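Methylmalonate-semialdehyde dehydrogenase (Oceanimonas doudoroffii, PDB 4ZZ7) probably catalyses the NAD-dependent oxidation and coenzyme A acylation of methylmalonate semialdehyde, a reaction of the aldehyde dehydrogenase family. Local coordinates at residues N24-A29 / N363-G368; I108-Y113 / P446-S451; I257-A262 / T415-R420; Q345-V350 / D373-E378. One frame throughout, in Å; residues are numbered along the deposited sequence.

Interaction 1: residues N24-A29 / N363-G368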
loop_
_atom_site.group_PDB
_atom_site.type_symbol
_atom_site.label_atom_id
_atom_site.label_comp_id
_atom_site.label_asym_id
_atom_site.label_seq_id
_atom_site.Cartn_x
_atom_site.Cartn_y
_atom_site.Cartn_z
ATOM N N ASN A 24 44.599 -10.397 15.523
ATOM C CA ASN A 24 45.265 -9.859 14.362
ATOM C C ASN A 24 44.250 -9.651 13.287
ATOM O O ASN A 24 43.426 -10.513 13.069
ATOM C CB ASN A 24 46.342 -10.824 13.825
ATOM C CG ASN A 24 47.428 -11.137 14.839
ATOM O OD1 ASN A 24 47.680 -10.365 15.765
ATOM N ND2 ASN A 24 48.069 -12.280 14.671
ATOM N N VAL A 25 44.320 -8.521 12.608
ATOM C CA VAL A 25 43.702 -8.400 11.299
ATOM C C VAL A 25 44.843 -8.386 10.296
ATOM O O VAL A 25 45.866 -7.732 10.516
ATOM C CB VAL A 25 42.771 -7.161 11.161
ATOM C CG1 VAL A 25 41.999 -6.943 12.465
ATOM C CG2 VAL A 25 43.519 -5.885 10.734
ATOM N N PHE A 26 44.654 -9.110 9.199
ATOM C CA PHE A 26 45.681 -9.296 8.187
ATOM C C PHE A 26 45.471 -8.369 6.997
ATOM O O PHE A 26 44.388 -7.849 6.789
ATOM C CB PHE A 26 45.632 -10.738 7.695
ATOM C CG PHE A 26 46.111 -11.735 8.698
ATOM C CD1 PHE A 26 45.275 -12.174 9.720
ATOM C CD2 PHE A 26 47.397 -12.249 8.612
ATOM C CE1 PHE A 26 45.719 -13.102 10.647
ATOM C CE2 PHE A 26 47.845 -13.175 9.532
ATOM C CZ PHE A 26 47.006 -13.603 10.558
ATOM N N ASN A 27 46.533 -8.156 6.235
ATOM C CA ASN A 27 46.414 -7.785 4.838
ATOM C C ASN A 27 46.455 -9.117 4.056
ATOM O O ASN A 27 47.510 -9.739 3.971
ATOM C CB ASN A 27 47.563 -6.858 4.428
ATOM C CG ASN A 27 47.438 -6.365 2.994
ATOM O OD1 ASN A 27 46.780 -6.979 2.135
ATOM N ND2 ASN A 27 48.081 -5.252 2.723
ATOM N N PRO A 28 45.315 -9.567 3.507
ATOM C CA PRO A 28 45.275 -10.900 2.875
ATOM C C PRO A 28 46.012 -11.025 1.540
ATOM O O PRO A 28 46.235 -12.159 1.088
ATOM C CB PRO A 28 43.781 -11.160 2.685
ATOM C CG PRO A 28 43.182 -9.798 2.584
ATOM C CD PRO A 28 43.999 -8.905 3.476
ATOM N N ALA A 29 46.368 -9.888 0.920
ATOM C CA ALA A 29 47.247 -9.862 -0.279
ATOM C C ALA A 29 48.686 -10.290 0.037
ATOM O O ALA A 29 49.219 -11.184 -0.609
ATOM C CB ALA A 29 47.260 -8.476 -0.909
ATOM N N ASN A 363 52.864 -14.238 -1.280
ATOM C CA ASN A 363 52.386 -15.458 -0.564
ATOM C C ASN A 363 51.224 -15.106 0.405
ATOM O O ASN A 363 51.215 -15.493 1.578
ATOM C CB ASN A 363 53.526 -16.120 0.236
ATOM C CG ASN A 363 53.762 -15.472 1.615
ATOM O OD1 ASN A 363 53.553 -14.274 1.808
ATOM N ND2 ASN A 363 54.182 -16.275 2.577
ATOM N N GLY A 364 50.260 -14.339 -0.088
ATOM C CA GLY A 364 49.026 -14.083 0.634
ATOM C C GLY A 364 48.011 -15.108 0.191
ATOM O O GLY A 364 48.375 -16.092 -0.470
ATOM N N PHE A 365 46.738 -14.872 0.509
ATOM C CA PHE A 365 45.717 -15.947 0.454
ATOM C C PHE A 365 44.986 -15.977 -0.902
ATOM O O PHE A 365 43.769 -15.842 -0.988
ATOM C CB PHE A 365 44.761 -15.867 1.661
ATOM C CG PHE A 365 45.424 -15.374 2.924
ATOM C CD1 PHE A 365 46.621 -15.918 3.353
ATOM C CD2 PHE A 365 44.864 -14.349 3.660
ATOM C CE1 PHE A 365 47.243 -15.447 4.486
ATOM C CE2 PHE A 365 45.478 -13.894 4.810
ATOM C CZ PHE A 365 46.674 -14.439 5.218
ATOM N N PHE A 366 45.770 -16.206 -1.954
ATOM C CA PHE A 366 45.318 -16.093 -3.330
ATOM C C PHE A 366 44.889 -17.421 -3.920
ATOM O O PHE A 366 45.625 -18.404 -3.845
ATOM C CB PHE A 366 46.425 -15.479 -4.196
ATOM C CG PHE A 366 46.517 -13.988 -4.064
ATOM C CD1 PHE A 366 45.575 -13.172 -4.675
ATOM C CD2 PHE A 366 47.519 -13.397 -3.305
ATOM C CE1 PHE A 366 45.622 -11.799 -4.541
ATOM C CE2 PHE A 366 47.579 -12.017 -3.172
ATOM C CZ PHE A 366 46.622 -11.217 -3.785
ATOM N N VAL A 367 43.698 -17.430 -4.514
ATOM C CA VAL A 367 43.198 -18.572 -5.288
ATOM C C VAL A 367 42.709 -18.063 -6.643
ATOM O O VAL A 367 41.976 -17.074 -6.735
ATOM C CB VAL A 367 42.030 -19.304 -4.591
ATOM C CG1 VAL A 367 41.538 -20.473 -5.443
ATOM C CG2 VAL A 367 42.436 -19.790 -3.198
ATOM N N GLY A 368 43.120 -18.750 -7.696
ATOM C CA GLY A 368 42.790 -18.312 -9.035
ATOM C C GLY A 368 41.456 -18.864 -9.448
ATOM O O GLY A 368 40.977 -19.838 -8.883
#

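Interaction 2: residues I108-Y113 / P446-S451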
loop_
_atom_site.group_PDB
_atom_site.type_symbol
_atom_site.label_atom_id
_atom_site.label_comp_id
_atom_site.label_asym_id
_atom_site.label_seq_id
_atom_site.Cartn_x
_atom_site.Cartn_y
_atom_site.Cartn_z
ATOM N N ILE A 108 24.919 2.593 -0.092
ATOM C CA ILE A 108 24.350 3.924 -0.230
ATOM C C ILE A 108 22.927 3.800 -0.716
ATOM O O ILE A 108 22.066 4.548 -0.275
ATOM C CB ILE A 108 25.145 4.796 -1.223
ATOM C CG1 ILE A 108 26.547 5.132 -0.674
ATOM C CG2 ILE A 108 24.405 6.105 -1.526
ATOM C CD1 ILE A 108 27.534 5.486 -1.773
ATOM N N GLU A 109 22.675 2.851 -1.615
ATOM C CA GLU A 109 21.313 2.589 -2.081
ATOM C C GLU A 109 20.380 2.312 -0.918
ATOM O O GLU A 109 19.289 2.878 -0.862
ATOM C CB GLU A 109 21.271 1.480 -3.137
ATOM C CG GLU A 109 21.776 2.001 -4.486
ATOM C CD GLU A 109 21.647 1.032 -5.651
ATOM O OE1 GLU A 109 21.969 1.447 -6.791
ATOM O OE2 GLU A 109 21.207 -0.119 -5.427
ATOM N N ASN A 110 20.835 1.501 0.033
ATOM C CA ASN A 110 20.070 1.242 1.275
ATOM C C ASN A 110 19.842 2.485 2.122
ATOM O O ASN A 110 18.866 2.535 2.888
ATOM C CB ASN A 110 20.770 0.222 2.180
ATOM C CG ASN A 110 20.782 -1.188 1.615
ATOM O OD1 ASN A 110 21.848 -1.789 1.470
ATOM N ND2 ASN A 110 19.606 -1.736 1.341
ATOM N N VAL A 111 20.771 3.443 2.028
ATOM C CA VAL A 111 20.680 4.719 2.738
ATOM C C VAL A 111 19.647 5.578 2.046
ATOM O O VAL A 111 18.852 6.244 2.711
ATOM C CB VAL A 111 22.057 5.433 2.790
ATOM C CG1 VAL A 111 21.963 6.821 3.405
ATOM C CG2 VAL A 111 23.042 4.596 3.585
ATOM N N GLU A 112 19.665 5.554 0.711
ATOM C CA GLU A 112 18.707 6.304 -0.080
ATOM C C GLU A 112 17.318 5.870 0.292
ATOM O O GLU A 112 16.478 6.682 0.632
ATOM C CB GLU A 112 18.939 6.060 -1.552
ATOM C CG GLU A 112 20.214 6.708 -2.046
ATOM C CD GLU A 112 20.505 6.437 -3.497
ATOM O OE1 GLU A 112 21.441 7.094 -4.014
ATOM O OE2 GLU A 112 19.823 5.580 -4.108
ATOM N N TYR A 113 17.092 4.570 0.287
ATOM C CA TYR A 113 15.790 4.053 0.676
ATOM C C TYR A 113 15.361 4.518 2.081
ATOM O O TYR A 113 14.212 4.864 2.296
ATOM C CB TYR A 113 15.741 2.524 0.528
ATOM C CG TYR A 113 14.339 1.932 0.641
ATOM C CD1 TYR A 113 13.323 2.307 -0.231
ATOM C CD2 TYR A 113 14.035 1.002 1.622
ATOM C CE1 TYR A 113 12.051 1.780 -0.120
ATOM C CE2 TYR A 113 12.766 0.466 1.731
ATOM C CZ TYR A 113 11.772 0.863 0.866
ATOM O OH TYR A 113 10.501 0.324 0.987
ATOM N N PRO A 446 18.061 -8.170 -5.017
ATOM C CA PRO A 446 17.053 -7.158 -4.928
ATOM C C PRO A 446 17.610 -5.764 -4.613
ATOM O O PRO A 446 18.540 -5.622 -3.818
ATOM C CB PRO A 446 16.174 -7.667 -3.787
ATOM C CG PRO A 446 16.305 -9.133 -3.838
ATOM C CD PRO A 446 17.738 -9.334 -4.164
ATOM N N VAL A 447 17.008 -4.761 -5.238
ATOM C CA VAL A 447 17.379 -3.381 -5.049
ATOM C C VAL A 447 16.910 -2.916 -3.658
ATOM O O VAL A 447 16.003 -3.508 -3.067
ATOM C CB VAL A 447 16.746 -2.509 -6.142
ATOM C CG1 VAL A 447 17.295 -1.082 -6.115
ATOM C CG2 VAL A 447 17.049 -3.081 -7.505
ATOM N N ALA A 448 17.537 -1.859 -3.142
ATOM C CA ALA A 448 17.251 -1.289 -1.812
ATOM C C ALA A 448 15.796 -1.110 -1.445
ATOM O O ALA A 448 15.478 -1.117 -0.251
ATOM C CB ALA A 448 17.948 0.063 -1.677
ATOM N N TYR A 449 14.948 -0.883 -2.460
ATOM C CA TYR A 449 13.470 -0.741 -2.288
ATOM C C TYR A 449 12.744 -2.095 -2.362
ATOM O O TYR A 449 11.519 -2.167 -2.403
ATOM C CB TYR A 449 12.809 0.309 -3.237
ATOM C CG TYR A 449 13.227 0.314 -4.708
ATOM C CD1 TYR A 449 14.472 0.830 -5.110
ATOM C CD2 TYR A 449 12.363 -0.134 -5.721
ATOM C CE1 TYR A 449 14.848 0.874 -6.456
ATOM C CE2 TYR A 449 12.750 -0.112 -7.075
ATOM C CZ TYR A 449 14.000 0.395 -7.433
ATOM O OH TYR A 449 14.436 0.449 -8.737
ATOM N N HIS A 450 13.516 -3.166 -2.363
ATOM C CA HIS A 450 12.982 -4.493 -2.191
ATOM C C HIS A 450 13.678 -5.145 -0.999
ATOM O O HIS A 450 14.492 -4.518 -0.336
ATOM C CB HIS A 450 13.116 -5.287 -3.498
ATOM C CG HIS A 450 12.032 -4.980 -4.492
ATOM N ND1 HIS A 450 10.789 -5.585 -4.467
ATOM C CD2 HIS A 450 12.005 -4.109 -5.524
ATOM C CE1 HIS A 450 10.058 -5.115 -5.457
ATOM N NE2 HIS A 450 10.773 -4.221 -6.115
ATOM N N SER A 451 13.328 -6.381 -0.690
ATOM C CA SER A 451 13.975 -7.028 0.408
ATOM C C SER A 451 14.680 -8.234 -0.103
ATOM O O SER A 451 14.277 -8.791 -1.117
ATOM C CB SER A 451 12.973 -7.363 1.492
ATOM O OG SER A 451 12.508 -6.184 2.114
HETATM O O HOH W 1 20.422 -2.298 -3.875
#

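Interaction 3: residues I257-A262 / T415-R420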
loop_
_atom_site.group_PDB
_atom_site.type_symbol
_atom_site.label_atom_id
_atom_site.label_comp_id
_atom_site.label_asym_id
_atom_site.label_seq_id
_atom_site.Cartn_x
_atom_site.Cartn_y
_atom_site.Cartn_z
ATOM N N ILE A 257 20.511 -22.392 -14.526
ATOM C CA ILE A 257 20.127 -23.324 -15.566
ATOM C C ILE A 257 20.420 -22.658 -16.890
ATOM O O ILE A 257 19.837 -21.619 -17.190
ATOM C CB ILE A 257 18.628 -23.655 -15.481
ATOM C CG1 ILE A 257 18.325 -24.283 -14.124
ATOM C CG2 ILE A 257 18.189 -24.573 -16.622
ATOM C CD1 ILE A 257 16.863 -24.540 -13.881
ATOM N N VAL A 258 21.333 -23.247 -17.663
ATOM C CA VAL A 258 21.635 -22.788 -19.027
ATOM C C VAL A 258 20.818 -23.657 -20.004
ATOM O O VAL A 258 21.141 -24.821 -20.239
ATOM C CB VAL A 258 23.142 -22.854 -19.336
ATOM C CG1 VAL A 258 23.423 -22.259 -20.696
ATOM C CG2 VAL A 258 23.933 -22.124 -18.264
ATOM N N MET A 259 19.747 -23.079 -20.539
ATOM C CA MET A 259 18.883 -23.767 -21.479
ATOM C C MET A 259 19.530 -23.757 -22.853
ATOM O O MET A 259 20.426 -22.947 -23.126
ATOM C CB MET A 259 17.525 -23.071 -21.572
ATOM C CG MET A 259 16.703 -23.065 -20.288
ATOM S SD MET A 259 16.006 -24.659 -19.779
ATOM C CE MET A 259 14.798 -24.978 -21.056
ATOM N N PRO A 260 19.070 -24.655 -23.735
ATOM C CA PRO A 260 19.569 -24.653 -25.120
ATOM C C PRO A 260 19.432 -23.304 -25.804
ATOM O O PRO A 260 20.413 -22.808 -26.333
ATOM C CB PRO A 260 18.708 -25.727 -25.803
ATOM C CG PRO A 260 18.360 -26.678 -24.685
ATOM C CD PRO A 260 18.192 -25.815 -23.461
ATOM N N ASP A 261 18.265 -22.683 -25.725
ATOM C CA ASP A 261 18.000 -21.427 -26.457
ATOM C C ASP A 261 18.712 -20.218 -25.916
ATOM O O ASP A 261 18.697 -19.170 -26.546
ATOM C CB ASP A 261 16.503 -21.110 -26.538
ATOM C CG ASP A 261 15.859 -20.864 -25.173
ATOM O OD1 ASP A 261 16.239 -21.503 -24.162
ATOM O OD2 ASP A 261 14.942 -20.032 -25.106
ATOM N N ALA A 262 19.348 -20.354 -24.761
ATOM C CA ALA A 262 20.117 -19.263 -24.158
ATOM C C ALA A 262 21.191 -18.667 -25.059
ATOM O O ALA A 262 21.809 -19.389 -25.818
ATOM C CB ALA A 262 20.767 -19.755 -22.878
ATOM N N THR A 415 18.966 -17.983 -7.459
ATOM C CA THR A 415 19.090 -18.812 -8.642
ATOM C C THR A 415 18.896 -17.966 -9.881
ATOM O O THR A 415 18.380 -16.843 -9.785
ATOM C CB THR A 415 18.037 -19.915 -8.662
ATOM O OG1 THR A 415 18.307 -20.811 -9.747
ATOM C CG2 THR A 415 16.625 -19.345 -8.835
ATOM N N CYS A 416 19.296 -18.508 -11.042
ATOM C CA CYS A 416 19.089 -17.849 -12.345
ATOM C C CYS A 416 18.716 -18.873 -13.412
ATOM O O CYS A 416 19.030 -20.045 -13.290
ATOM C CB CYS A 416 20.325 -17.046 -12.801
ATOM S SG CYS A 416 20.320 -16.465 -14.559
ATOM N N ILE A 417 18.039 -18.413 -14.452
ATOM C CA ILE A 417 17.853 -19.211 -15.634
ATOM C C ILE A 417 18.251 -18.378 -16.841
ATOM O O ILE A 417 17.833 -17.227 -16.949
ATOM C CB ILE A 417 16.406 -19.717 -15.768
ATOM C CG1 ILE A 417 16.282 -20.621 -16.994
ATOM C CG2 ILE A 417 15.403 -18.569 -15.850
ATOM C CD1 ILE A 417 15.017 -21.441 -17.008
ATOM N N PHE A 418 19.067 -18.947 -17.732
ATOM C CA PHE A 418 19.363 -18.324 -19.002
ATOM C C PHE A 418 18.455 -18.944 -20.050
ATOM O O PHE A 418 18.532 -20.139 -20.303
ATOM C CB PHE A 418 20.807 -18.538 -19.351
ATOM C CG PHE A 418 21.746 -17.874 -18.410
ATOM C CD1 PHE A 418 21.906 -16.507 -18.436
ATOM C CD2 PHE A 418 22.472 -18.607 -17.508
ATOM C CE1 PHE A 418 22.787 -15.884 -17.571
ATOM C CE2 PHE A 418 23.353 -18.001 -16.646
ATOM C CZ PHE A 418 23.510 -16.635 -16.670
ATOM N N THR A 419 17.579 -18.135 -20.640
ATOM C CA THR A 419 16.734 -18.563 -21.761
ATOM C C THR A 419 16.194 -17.363 -22.543
ATOM O O THR A 419 16.310 -16.221 -22.107
ATOM C CB THR A 419 15.576 -19.446 -21.257
ATOM O OG1 THR A 419 14.771 -19.895 -22.356
ATOM C CG2 THR A 419 14.692 -18.706 -20.270
ATOM N N ARG A 420 15.635 -17.632 -23.712
ATOM C CA ARG A 420 14.925 -16.622 -24.506
ATOM C C ARG A 420 13.429 -16.799 -24.373
ATOM O O ARG A 420 12.683 -15.867 -24.587
ATOM C CB ARG A 420 15.373 -16.646 -25.996
ATOM C CG ARG A 420 16.886 -16.428 -26.181
ATOM C CD ARG A 420 17.403 -16.116 -27.597
ATOM N NE ARG A 420 16.903 -14.804 -28.013
ATOM C CZ ARG A 420 15.834 -14.587 -28.794
ATOM N NH1 ARG A 420 15.135 -15.606 -29.296
ATOM N NH2 ARG A 420 15.449 -13.335 -29.076
#

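Interaction 4: residues Q345-V350 / D373-E378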
loop_
_atom_site.group_PDB
_atom_site.type_symbol
_atom_site.label_atom_id
_atom_site.label_comp_id
_atom_site.label_asym_id
_atom_site.label_seq_id
_atom_site.Cartn_x
_atom_site.Cartn_y
_atom_site.Cartn_z
ATOM N N GLN A 345 36.968 -37.070 -6.108
ATOM C CA GLN A 345 35.664 -37.771 -6.320
ATOM C C GLN A 345 35.235 -37.964 -7.793
ATOM O O GLN A 345 34.122 -38.383 -8.057
ATOM C CB GLN A 345 34.537 -37.097 -5.517
ATOM C CG GLN A 345 34.711 -37.217 -4.004
ATOM C CD GLN A 345 33.662 -36.452 -3.199
ATOM O OE1 GLN A 345 33.345 -35.293 -3.492
ATOM N NE2 GLN A 345 33.143 -37.084 -2.163
ATOM N N GLY A 346 36.118 -37.651 -8.739
ATOM C CA GLY A 346 35.906 -37.951 -10.164
ATOM C C GLY A 346 35.686 -36.765 -11.098
ATOM O O GLY A 346 35.515 -36.958 -12.298
ATOM N N ALA A 347 35.697 -35.541 -10.562
ATOM C CA ALA A 347 35.351 -34.335 -11.342
ATOM C C ALA A 347 36.527 -33.858 -12.166
ATOM O O ALA A 347 37.665 -33.998 -11.744
ATOM C CB ALA A 347 34.868 -33.208 -10.435
ATOM N N THR A 348 36.233 -33.285 -13.331
ATOM C CA THR A 348 37.239 -32.744 -14.258
ATOM C C THR A 348 37.654 -31.306 -13.855
ATOM O O THR A 348 36.816 -30.393 -13.799
ATOM C CB THR A 348 36.699 -32.714 -15.722
ATOM O OG1 THR A 348 36.059 -33.955 -16.060
ATOM C CG2 THR A 348 37.819 -32.423 -16.724
ATOM N N ILE A 349 38.940 -31.105 -13.572
ATOM C CA ILE A 349 39.447 -29.777 -13.214
ATOM C C ILE A 349 39.886 -29.067 -14.493
ATOM O O ILE A 349 41.071 -28.936 -14.780
ATOM C CB ILE A 349 40.596 -29.840 -12.180
ATOM C CG1 ILE A 349 40.153 -30.559 -10.894
ATOM C CG2 ILE A 349 41.112 -28.440 -11.831
ATOM C CD1 ILE A 349 38.977 -29.932 -10.160
ATOM N N VAL A 350 38.897 -28.572 -15.233
ATOM C CA VAL A 350 39.109 -27.927 -16.544
ATOM C C VAL A 350 40.055 -26.737 -16.492
ATOM O O VAL A 350 40.891 -26.604 -17.366
ATOM C CB VAL A 350 37.785 -27.433 -17.176
ATOM C CG1 VAL A 350 38.038 -26.751 -18.519
ATOM C CG2 VAL A 350 36.810 -28.581 -17.373
ATOM N N ASP A 373 34.264 -29.509 -14.009
ATOM C CA ASP A 373 33.241 -30.032 -14.937
ATOM C C ASP A 373 32.887 -31.452 -14.494
ATOM O O ASP A 373 33.631 -32.078 -13.728
ATOM C CB ASP A 373 33.749 -29.958 -16.399
ATOM C CG ASP A 373 32.644 -30.210 -17.481
ATOM O OD1 ASP A 373 31.426 -30.205 -17.205
ATOM O OD2 ASP A 373 33.016 -30.427 -18.652
ATOM N N HIS A 374 31.714 -31.924 -14.922
ATOM C CA HIS A 374 31.199 -33.275 -14.588
ATOM C C HIS A 374 31.077 -33.498 -13.081
ATOM O O HIS A 374 31.534 -34.520 -12.551
ATOM C CB HIS A 374 32.064 -34.376 -15.223
ATOM C CG HIS A 374 32.258 -34.203 -16.694
ATOM N ND1 HIS A 374 33.469 -33.841 -17.248
ATOM C CD2 HIS A 374 31.385 -34.303 -17.725
ATOM C CE1 HIS A 374 33.338 -33.741 -18.560
ATOM N NE2 HIS A 374 32.081 -34.010 -18.874
ATOM N N VAL A 375 30.459 -32.534 -12.398
ATOM C CA VAL A 375 30.265 -32.638 -10.954
ATOM C C VAL A 375 28.919 -33.297 -10.757
ATOM O O VAL A 375 28.036 -33.183 -11.624
ATOM C CB VAL A 375 30.370 -31.284 -10.191
ATOM C CG1 VAL A 375 31.475 -30.406 -10.750
ATOM C CG2 VAL A 375 29.065 -30.528 -10.210
ATOM N N THR A 376 28.770 -33.980 -9.627
ATOM C CA THR A 376 27.552 -34.749 -9.351
ATOM C C THR A 376 26.969 -34.399 -7.980
ATOM O O THR A 376 27.704 -33.920 -7.111
ATOM C CB THR A 376 27.795 -36.281 -9.460
ATOM O OG1 THR A 376 28.824 -36.699 -8.546
ATOM C CG2 THR A 376 28.161 -36.683 -10.906
ATOM N N PRO A 377 25.654 -34.658 -7.771
ATOM C CA PRO A 377 25.030 -34.318 -6.493
ATOM C C PRO A 377 25.626 -35.029 -5.295
ATOM O O PRO A 377 25.405 -34.587 -4.172
ATOM C CB PRO A 377 23.571 -34.742 -6.675
ATOM C CG PRO A 377 23.355 -34.761 -8.143
ATOM C CD PRO A 377 24.665 -35.201 -8.720
ATOM N N GLU A 378 26.390 -36.092 -5.536
ATOM C CA GLU A 378 26.958 -36.912 -4.456
ATOM C C GLU A 378 28.295 -36.381 -3.912
ATOM O O GLU A 378 28.763 -36.861 -2.878
ATOM C CB GLU A 378 27.062 -38.411 -4.833
ATOM C CG GLU A 378 27.138 -38.774 -6.318
ATOM C CD GLU A 378 25.779 -38.705 -7.052
ATOM O OE1 GLU A 378 25.783 -38.639 -8.302
ATOM O OE2 GLU A 378 24.695 -38.706 -6.407
#

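Interaction 1: residues N24-A29 / N363-G368
Phe365 N donates to Pro28 O at 2.8 Å with an N-H...O angle of 169°, and this one backbone bond joins the turn after strand 22-27 to the loop 363-368. Beside it, Gly364 CA makes CH...O contacts with both Pro28 O and Ala29 O; glycine suits the spot because a side chain here would point at those carbonyls. The acceptor Pro28 O also lies over one face of the Phe365 ring. That ring's CD2 meets Pro28 CB at 3.5 Å, proline offering a compact apolar surface. At its far end, Phe365 CZ comes within 4.1 Å of Phe26 CD2, the two side chains crossing at about a right angle with Phe26 at the edge of the Phe365 ring. The contact connects an outer strand, within this chain, of the N-terminal sheet with a loop between two strands of the catalytic-domain sheet. Two small turns shape the chains: Asn27 OD1 accepts from Ala29 N, an Asx turn, while Phe365 centres an inverse gamma turn closed by a weak bond. Phe366 carries its ring to Ala29, presenting its edge to Ala29 O, while Phe366 CZ lies 4.0 Å from Ala29 CB. Pro325 touches both Pro28 and Phe366, and Arg329 and Gln332 of helix 329-344 pack on Phe365.

Interaction 2: residues I108-Y113 / P446-S451
Tyr113 turns one face of its ring onto the backbone of Ala448 and Tyr449. Tyr449 CA makes a CH-pi contact 3.7 Å from the ring centroid, 17° off the normal, and over the same face Ala448 O lies 3.2 Å from Tyr113 CD2. The two tyrosine side chains cross at about a right angle; of the Tyr449 side chain, CB touches Tyr113 CE1 at 3.5 Å, and its end leads away. Tyr113 CG, anti to the backbone N (chi1 -168°), is set near Ala448 O; the hydroxyl bonds Glu119 of the second subunit. Ala448 is the small knob of the contact. Its CB faces the helix backbone near Glu109 O and also meets Glu109 CB at 3.9 Å and Tyr113 CB at 4.0 Å, a place where a methyl fits well. Polar linkage passes through a water, which donates to Glu109 OE2 at 2.8 Å and accepts a weak bond from Ala448 N; Glu109 OE1 forms a salt bridge with Arg69 of the second subunit. Ala448 is the second residue of a type I turn from Val447 to His450. Helix 97-115 and this turn thus meet at a subunit interface typical of the oligomeric aldehyde dehydrogenases, where Lys122 of the second subunit bonds Tyr449 O and Ser126 of the third subunit bonds His450 NE2.

Interaction 3: residues I257-A262 / T415-R420
Ile257 and Ile417 form a parallel bridge, with Val258 and Phe418 as the next pair, and three backbone bonds run between the strands: Ile257 N to Cys416 O, Phe418 N to Ile257 O and Met259 N to Phe418 O. On the face of the isoleucines, Ile417 CG1 lies 4.1 Å from Ile257 CB, and its CD1 pushes on to Met259 CG at 4.0 Å. Met259, a flexible chain lying alongside Thr419, is bent at chi2 and chi3, and its end leads away. The other face belongs to Phe418: Val258 CG2 touches its CD2 at 3.9 Å, Ala262 CB fills the hollow beside its CB at 3.7 Å, and Cys416 SG sits 3.8 Å above the ring plane, over the centre. Alanine is small enough to slot in there as the type I turn from Met259 to Ala262 brings the chain back. That turn also delivers Asp261, whose CG takes the crowded position between N and carbonyl carbon (chi1 63°). Its OD2 grips two donors, Thr419 OG1 on the syn lone pair at 2.8 Å and Arg420 N from above the carboxylate plane at 2.9 Å. Arg420 continues outward to Ser486 of the third subunit. In the catalytic-domain sheet, helices 399-408 and 422-431 pack on the isoleucine face, helix 264-276 covers Phe418, and strands 286-292 and 436-439 flank the pair.

Interaction 4: residues Q345-V350 / D373-E378
Thr348 and Asp373 make an antiparallel hydrogen-bonded pair, the firm part of the contact: Thr348 N donates to Asp373 O at 2.9 Å and Asp373 N to Thr348 O at 2.7 Å. Next to the pair, Val350 CG2 lies 3.5 Å from the buried Asp373 at its CB, an apolar touch extended by Val301 of helix 296-308. Asp373 keeps its carboxylate busy, OD1 in a salt bridge with Arg395 and also accepting a weak bond from His374 N. At the outer margin, the exposed His374, with left-handed backbone angles, lays its side chain alongside Thr348, and Thr348 OG1 meets His374 ND1 at 2.9 Å at the ring edge; either atom could donate. Asp373 OD2 lies 3.3 Å above the imidazole plane, toward the rim. Toward the start of segment 345-350 the fit slackens. Ala347 CB is 4.4 Å from Val375 CG1, a buried but slight contact, and on the solvent side Gln345 NE2 is 4.4 Å from Glu378 O, both residues being exposed. The polar end of Gln345 finds its partner nearby instead, OE1 accepting from Thr380 N. Gly346, at positive phi, readily adopts the angles needed where the chain leaves helix 329-344. There it is the C-prime residue of a Schellman motif, after which Ala347 leads into strand 348-351 of the catalytic-domain sheet, paired antiparallel with strand 370-373.

Interactions 3 and 4 belong to the same catalytic-domain sheet, their centres 21 Å apart, and both lie away from the NAD-binding residues. Interaction 1 uses the loop 363-368 that leads into strand 370-373, and so into interaction 4, whose nearest atoms are about 9 Å away; it ties that domain to the N-terminal sheet, with the Phe26 side chain about 7 Å from that of NAD-binding Arg179. Interaction 2 lies across the chain's centre from interactions 1 and 4. The side chain of Asn110 there is about 11 Å from the bound NAD, against about 13 Å for Phe365 of interaction 1. Interactions 2 and 3 both touch the second subunit.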